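Local coordinates for 2-dehydropantoate 2-reductase (Enterococcus faecium, PDB 3WFI), which is a D-mandelate dehydrogenase of the ketopantoate reductase family, an NAD-binding oxidoreductase that probably interconverts 2-keto acids and D-2-hydroxy acids, at residues K166-E169 and N173-F176; H269-I274 and A304-L309. All coordinates share one frame; numbering follows the deposited sequence.

Interaction 1 of 2, residues K166-E169 and N173-F176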
ATOM      1  N   LYS B 166     -42.923  15.257   6.169  1.00 29.41           N
ATOM      2  CA  LYS B 166     -43.331  15.634   4.822  1.00 30.87           C
ATOM      3  C   LYS B 166     -43.205  14.467   3.856  1.00 29.07           C
ATOM      4  O   LYS B 166     -44.109  14.235   3.067  1.00 29.21           O
ATOM      5  CB  LYS B 166     -42.568  16.881   4.329  1.00 34.53           C
ATOM      6  CG  LYS B 166     -43.093  18.160   4.976  1.00 37.75           C
ATOM      7  CD  LYS B 166     -42.407  19.431   4.481  1.00 41.09           C
ATOM      8  CE  LYS B 166     -41.234  19.837   5.361  1.00 43.84           C
ATOM      9  NZ  LYS B 166     -40.803  21.245   5.128  1.00 45.24           N
ATOM     10  N   LEU B 167     -42.107  13.723   3.930  1.00 27.65           N
ATOM     11  CA  LEU B 167     -41.944  12.547   3.077  1.00 27.34           C
ATOM     12  C   LEU B 167     -42.966  11.478   3.451  1.00 26.03           C
ATOM     13  O   LEU B 167     -43.496  10.802   2.576  1.00 26.29           O
ATOM     14  CB  LEU B 167     -40.533  11.960   3.169  1.00 27.93           C
ATOM     15  CG  LEU B 167     -39.322  12.495   2.387  1.00 28.47           C
ATOM     16  CD1 LEU B 167     -39.613  13.744   1.580  1.00 27.85           C
ATOM     17  CD2 LEU B 167     -38.091  12.672   3.266  1.00 28.30           C
ATOM     18  N   SER B 168     -43.237  11.330   4.744  1.00 25.07           N
ATOM     19  CA  SER B 168     -44.241  10.362   5.215  1.00 24.92           C
ATOM     20  C   SER B 168     -45.665  10.680   4.743  1.00 25.43           C
ATOM     21  O   SER B 168     -46.476   9.771   4.572  1.00 24.74           O
ATOM     22  CB  SER B 168     -44.212  10.237   6.735  1.00 24.94           C
ATOM     23  OG  SER B 168     -43.049   9.548   7.158  1.00 24.05           O
ATOM     24  N   GLU B 169     -45.957  11.957   4.509  1.00 25.90           N
ATOM     25  CA  GLU B 169     -47.240  12.350   3.953  1.00 27.78           C
ATOM     26  C   GLU B 169     -47.446  11.791   2.556  1.00 27.47           C
ATOM     27  O   GLU B 169     -48.583  11.680   2.105  1.00 25.98           O
ATOM     28  CB  GLU B 169     -47.381  13.869   3.925  1.00 29.90           C
ATOM     29  CG  GLU B 169     -47.611  14.468   5.296  1.00 32.73           C
ATOM     30  CD  GLU B 169     -47.496  15.973   5.303  1.00 35.60           C
ATOM     31  OE1 GLU B 169     -47.608  16.594   4.219  1.00 40.54           O
ATOM     32  OE2 GLU B 169     -47.297  16.534   6.397  1.00 40.34           O
ATOM     33  N   ASN B 173     -42.901   6.600   4.440  1.00 25.15           N
ATOM     34  CA  ASN B 173     -42.594   5.982   5.725  1.00 25.79           C
ATOM     35  C   ASN B 173     -41.215   6.403   6.240  1.00 24.95           C
ATOM     36  O   ASN B 173     -40.356   5.569   6.548  1.00 24.92           O
ATOM     37  CB  ASN B 173     -42.706   4.454   5.601  1.00 27.09           C
ATOM     38  CG  ASN B 173     -42.619   3.742   6.938  1.00 28.14           C
ATOM     39  OD1 ASN B 173     -42.875   4.325   7.985  1.00 29.84           O
ATOM     40  ND2 ASN B 173     -42.275   2.456   6.898  1.00 28.79           N
ATOM     41  N   ALA B 174     -41.023   7.719   6.327  1.00 23.99           N
ATOM     42  CA  ALA B 174     -39.740   8.303   6.688  1.00 23.45           C
ATOM     43  C   ALA B 174     -39.675   8.589   8.177  1.00 24.04           C
ATOM     44  O   ALA B 174     -40.686   8.936   8.789  1.00 25.37           O
ATOM     45  CB  ALA B 174     -39.503   9.590   5.895  1.00 22.78           C
ATOM     46  N   HIS B 175     -38.481   8.464   8.755  1.00 23.94           N
ATOM     47  CA  HIS B 175     -38.272   8.737  10.175  1.00 24.51           C
ATOM     48  C   HIS B 175     -36.924   9.369  10.437  1.00 23.43           C
ATOM     49  O   HIS B 175     -35.939   9.069   9.758  1.00 21.96           O
ATOM     50  CB  HIS B 175     -38.352   7.445  10.994  1.00 26.36           C
ATOM     51  CG  HIS B 175     -39.607   6.672  10.764  1.00 27.70           C
ATOM     52  ND1 HIS B 175     -39.637   5.530  10.001  1.00 29.67           N
ATOM     53  CD2 HIS B 175     -40.874   6.879  11.183  1.00 28.69           C
ATOM     54  CE1 HIS B 175     -40.867   5.056   9.970  1.00 29.90           C
ATOM     55  NE2 HIS B 175     -41.642   5.865  10.668  1.00 30.37           N
ATOM     56  N   PHE B 176     -36.895  10.244  11.436  1.00 22.93           N
ATOM     57  CA  PHE B 176     -35.642  10.730  11.987  1.00 22.80           C
ATOM     58  C   PHE B 176     -34.902   9.610  12.708  1.00 22.48           C
ATOM     59  O   PHE B 176     -35.504   8.832  13.444  1.00 21.05           O
ATOM     60  CB  PHE B 176     -35.900  11.868  12.979  1.00 23.96           C
ATOM     61  CG  PHE B 176     -34.659  12.378  13.645  1.00 24.51           C
ATOM     62  CD1 PHE B 176     -33.799  13.237  12.976  1.00 24.49           C
ATOM     63  CD2 PHE B 176     -34.340  11.988  14.938  1.00 26.18           C
ATOM     64  CE1 PHE B 176     -32.652  13.711  13.589  1.00 25.01           C
ATOM     65  CE2 PHE B 176     -33.192  12.453  15.556  1.00 25.92           C
ATOM     66  CZ  PHE B 176     -32.349  13.322  14.881  1.00 25.77           C
TER
HETATM   67  O   HOH W   1     -45.554   7.038   5.160  1.00 24.13           O
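Ser168, in the last turn of helix 157-168, turns its hydroxyl to the first residue of strand 174-176. The polar part of the contact is built round OG: the backbone N of Ala174 donates to Ser168 OG over 2.9 Å, in a bond bent to 138° at the hydrogen. With chi1 at -72° the hydroxyl lies beside its own backbone N and anti to the carbonyl carbon, near enough to its own helix that OG is also hydrogen-bonded to the carbonyl O of Ala164, one turn back. The serine thus ties the closing turn of the helix to the opening of the strand.

A water makes a second polar link. It donates to Ser168 O at 2.9 Å and accepts from Asn173 N at 2.8 Å, bridging two backbone groups where the chain reverses. Asn173, with phi at 55°, turns the chain into the strand; its CB points away from the helix, and its ND2 is hydrogen-bonded to the carbonyl O of Gly145.

The apolar part is small and buried. Ala174 points its methyl at the helix and meets Leu167 CB at 3.8 Å, so the leucine's closest approach is by the root of its side chain, with CD2 a little farther off. The same Ala174 CB lies 3.8 Å from Ser168 OG, placing the methyl against both helix residues.

The two segments belong to the beta-alpha-beta unit formed by strand 147-151, helix 157-168 and strand 174-176, and the contact closes its helix-to-strand turn. Strand 174-176 is the outermost strand at this end of the sheet within the chain. Both Leu167 and Ala174 also pack on strand 147-151, which runs parallel to it, through Leu149 and Val147 respectively.

Interaction 2 of 2, residues H269-I274 and A304-L309; sequences HRLTEI and AKEDSL
Glu306 OE2 is gripped by both hydrogen-bond donors of Thr272 and by a water. The backbone N of Thr272 donates to OE2 over 2.9 Å in a nearly straight bond (166°), while its hydroxyl OG1 donates to the same oxygen at 2.7 Å. Both donors use the anti side of OE2, yet they reach it from opposite faces of the carboxylate plane, a pincer that restrains the rotation of the group. The threonine's chi1 of 70° sets OG1 between its backbone N and carbonyl carbon, where hydroxyl and amide can converge on one acceptor. The water adds a third donor, at 2.8 Å from Glu306 OE2, and also donates to Thr272 O. OG1 in turn accepts a weak bond from Ile274 N. The other carboxylate oxygen, OE1, is hydrogen-bonded to ND1 of His303, a turn earlier on the helix. So many donors round a buried carboxylate would probably favour its charged form.

Leu271 sets its CD2 methyl 3.7 Å from Glu306 OE1, the two side chains crossing at about a right angle. Farther along, Leu309 CD1 approaches His269 CD2 at 4.3 Å, oblique to the imidazole ring.

The contact fastens the loop between helices 260-267 and 278-288 to the end of helix 293-308. This loop carries Arg270 and Glu273, both NAD(+)-binding residues, whose CB atoms point away from the helix. Thr272 also rests on Met261 and Leu265 of helix 260-267, while Asp307 and Lys305 are hydrogen-bonded to Ser212 and Leu201 of the second subunit.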
ATOM      1  N   HIS B 269     -12.755  -4.365 -15.460  1.00 32.76           N
ATOM      2  CA  HIS B 269     -11.775  -3.384 -15.958  1.00 31.99           C
ATOM      3  C   HIS B 269     -12.372  -1.983 -16.001  1.00 29.83           C
ATOM      4  O   HIS B 269     -12.306  -1.281 -17.009  1.00 29.16           O
ATOM      5  CB  HIS B 269     -11.157  -3.805 -17.299  1.00 34.98           C
ATOM      6  CG  HIS B 269     -10.177  -4.930 -17.181  1.00 37.28           C
ATOM      7  ND1 HIS B 269      -9.952  -5.828 -18.201  1.00 41.65           N
ATOM      8  CD2 HIS B 269      -9.358  -5.299 -16.169  1.00 37.52           C
ATOM      9  CE1 HIS B 269      -9.035  -6.702 -17.823  1.00 41.46           C
ATOM     10  NE2 HIS B 269      -8.660  -6.405 -16.592  1.00 39.12           N
ATOM     11  N   ARG B 270     -12.982  -1.600 -14.885  1.00 27.51           N
ATOM     12  CA  ARG B 270     -13.545  -0.268 -14.720  1.00 27.56           C
ATOM     13  C   ARG B 270     -12.857   0.456 -13.581  1.00 24.16           C
ATOM     14  O   ARG B 270     -12.379  -0.176 -12.640  1.00 23.17           O
ATOM     15  CB  ARG B 270     -15.030  -0.361 -14.392  1.00 30.68           C
ATOM     16  CG  ARG B 270     -15.925  -0.730 -15.565  1.00 35.38           C
ATOM     17  CD  ARG B 270     -17.367  -0.414 -15.171  1.00 39.99           C
ATOM     18  NE  ARG B 270     -17.751  -1.216 -14.012  1.00 46.17           N
ATOM     19  CZ  ARG B 270     -18.883  -1.071 -13.325  1.00 51.76           C
ATOM     20  NH1 ARG B 270     -19.778  -0.151 -13.679  1.00 55.03           N
ATOM     21  NH2 ARG B 270     -19.123  -1.859 -12.281  1.00 53.27           N
ATOM     22  N   LEU B 271     -12.852   1.783 -13.649  1.00 22.44           N
ATOM     23  CA  LEU B 271     -12.342   2.604 -12.566  1.00 21.30           C
ATOM     24  C   LEU B 271     -13.106   2.331 -11.273  1.00 19.99           C
ATOM     25  O   LEU B 271     -14.319   2.073 -11.292  1.00 19.39           O
ATOM     26  CB  LEU B 271     -12.432   4.094 -12.920  1.00 21.11           C
ATOM     27  CG  LEU B 271     -11.451   4.566 -13.990  1.00 22.24           C
ATOM     28  CD1 LEU B 271     -11.812   5.963 -14.488  1.00 23.08           C
ATOM     29  CD2 LEU B 271     -10.016   4.560 -13.466  1.00 22.18           C
ATOM     30  N   THR B 272     -12.393   2.395 -10.156  1.00 18.25           N
ATOM     31  CA  THR B 272     -12.978   2.168  -8.851  1.00 17.50           C
ATOM     32  C   THR B 272     -13.484   3.464  -8.222  1.00 17.62           C
ATOM     33  O   THR B 272     -13.158   4.557  -8.666  1.00 17.35           O
ATOM     34  CB  THR B 272     -11.953   1.521  -7.885  1.00 17.41           C
ATOM     35  OG1 THR B 272     -10.933   2.472  -7.554  1.00 16.89           O
ATOM     36  CG2 THR B 272     -11.311   0.266  -8.516  1.00 17.36           C
ATOM     37  N   GLU B 273     -14.280   3.306  -7.171  1.00 18.20           N
ATOM     38  CA  GLU B 273     -14.759   4.408  -6.354  1.00 18.80           C
ATOM     39  C   GLU B 273     -13.796   4.763  -5.225  1.00 17.25           C
ATOM     40  O   GLU B 273     -14.202   5.416  -4.267  1.00 17.05           O
ATOM     41  CB  GLU B 273     -16.083   4.038  -5.709  1.00 20.31           C
ATOM     42  CG  GLU B 273     -17.190   3.837  -6.700  1.00 22.93           C
ATOM     43  CD  GLU B 273     -18.528   3.740  -5.999  1.00 24.79           C
ATOM     44  OE1 GLU B 273     -18.581   3.054  -4.949  1.00 28.07           O
ATOM     45  OE2 GLU B 273     -19.480   4.382  -6.475  1.00 25.74           O
ATOM     46  N   ILE B 274     -12.526   4.375  -5.353  1.00 16.67           N
ATOM     47  CA  ILE B 274     -11.557   4.558  -4.267  1.00 15.93           C
ATOM     48  C   ILE B 274     -11.477   6.025  -3.780  1.00 15.64           C
ATOM     49  O   ILE B 274     -11.353   6.276  -2.570  1.00 15.05           O
ATOM     50  CB  ILE B 274     -10.169   3.988  -4.650  1.00 15.65           C
ATOM     51  CG1 ILE B 274      -9.241   3.914  -3.438  1.00 15.64           C
ATOM     52  CG2 ILE B 274      -9.527   4.802  -5.755  1.00 15.88           C
ATOM     53  CD1 ILE B 274      -9.603   2.853  -2.429  1.00 15.25           C
ATOM     54  N   ALA B 304      -2.638   3.004  -9.022  1.00 14.07           N
ATOM     55  CA  ALA B 304      -1.532   2.390  -9.746  1.00 14.71           C
ATOM     56  C   ALA B 304      -1.957   1.059 -10.391  1.00 15.48           C
ATOM     57  O   ALA B 304      -1.532   0.736 -11.511  1.00 14.99           O
ATOM     58  CB  ALA B 304      -0.335   2.177  -8.831  1.00 14.79           C
ATOM     59  N   LYS B 305      -2.802   0.305  -9.691  1.00 15.78           N
ATOM     60  CA  LYS B 305      -3.265  -0.988 -10.210  1.00 16.70           C
ATOM     61  C   LYS B 305      -4.213  -0.763 -11.400  1.00 17.34           C
ATOM     62  O   LYS B 305      -4.096  -1.446 -12.419  1.00 17.81           O
ATOM     63  CB  LYS B 305      -3.972  -1.792  -9.123  1.00 16.65           C
ATOM     64  CG  LYS B 305      -4.376  -3.219  -9.536  1.00 17.54           C
ATOM     65  CD  LYS B 305      -3.177  -4.127  -9.769  1.00 18.47           C
ATOM     66  CE  LYS B 305      -3.616  -5.554 -10.074  1.00 19.12           C
ATOM     67  NZ  LYS B 305      -2.461  -6.469 -10.199  1.00 19.81           N
ATOM     68  N   GLU B 306      -5.119   0.205 -11.260  1.00 17.95           N
ATOM     69  CA  GLU B 306      -5.950   0.679 -12.381  1.00 18.18           C
ATOM     70  C   GLU B 306      -5.065   1.002 -13.587  1.00 18.51           C
ATOM     71  O   GLU B 306      -5.282   0.506 -14.686  1.00 19.21           O
ATOM     72  CB  GLU B 306      -6.764   1.926 -11.989  1.00 18.14           C
ATOM     73  CG  GLU B 306      -7.903   1.682 -11.009  1.00 17.89           C
ATOM     74  CD  GLU B 306      -8.475   2.972 -10.438  1.00 17.55           C
ATOM     75  OE1 GLU B 306      -7.815   4.022 -10.571  1.00 17.42           O
ATOM     76  OE2 GLU B 306      -9.595   2.937  -9.879  1.00 17.40           O
ATOM     77  N   ASP B 307      -4.055   1.828 -13.360  1.00 18.35           N
ATOM     78  CA  ASP B 307      -3.167   2.258 -14.421  1.00 18.60           C
ATOM     79  C   ASP B 307      -2.465   1.066 -15.071  1.00 19.15           C
ATOM     80  O   ASP B 307      -2.385   0.992 -16.285  1.00 18.71           O
ATOM     81  CB  ASP B 307      -2.139   3.259 -13.900  1.00 18.35           C
ATOM     82  CG  ASP B 307      -2.770   4.578 -13.440  1.00 18.38           C
ATOM     83  OD1 ASP B 307      -3.899   4.896 -13.858  1.00 17.84           O
ATOM     84  OD2 ASP B 307      -2.111   5.324 -12.687  1.00 19.18           O
ATOM     85  N   SER B 308      -1.995   0.129 -14.256  1.00 19.30           N
ATOM     86  CA  SER B 308      -1.272  -1.032 -14.762  1.00 20.35           C
ATOM     87  C   SER B 308      -2.143  -1.942 -15.632  1.00 21.83           C
ATOM     88  O   SER B 308      -1.618  -2.676 -16.467  1.00 22.54           O
ATOM     89  CB  SER B 308      -0.656  -1.838 -13.609  1.00 19.95           C
ATOM     90  OG  SER B 308      -1.604  -2.663 -12.959  1.00 19.42           O
ATOM     91  N   LEU B 309      -3.456  -1.904 -15.414  1.00 23.11           N
ATOM     92  CA  LEU B 309      -4.423  -2.633 -16.236  1.00 24.82           C
ATOM     93  C   LEU B 309      -4.977  -1.791 -17.393  1.00 26.82           C
ATOM     94  O   LEU B 309      -5.899  -2.221 -18.068  1.00 27.68           O
ATOM     95  CB  LEU B 309      -5.570  -3.133 -15.357  1.00 24.83           C
ATOM     96  CG  LEU B 309      -5.174  -4.128 -14.273  1.00 24.82           C
ATOM     97  CD1 LEU B 309      -6.322  -4.333 -13.301  1.00 25.46           C
ATOM     98  CD2 LEU B 309      -4.752  -5.455 -14.890  1.00 25.92           C
TER
HETATM   99  O   HOH W   2     -10.618   5.548  -9.623  1.00 18.29           O

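How the interactions relate
The contacts lie on opposite sides of the chain's centre, with their own centres 39 Å apart and nearest atoms about 23 Å apart, so they do not touch. Along the chain interaction 1 closes before interaction 2 opens. Interaction 1 is local, closing a beta-alpha-beta turn at the edge of the eight-stranded sheet of the Rossmann-type part; interaction 2 joins segments 30 residues apart at their closest ends within the helical C-terminal part, and they share no helix or strand. Interaction 2 contains two NAD(+)-binding residues, whereas Met11, another, is about 11 Å from Leu167 by side chain. Coenzyme-binding residues thus come from both parts, as expected of a site between the two domains of this family.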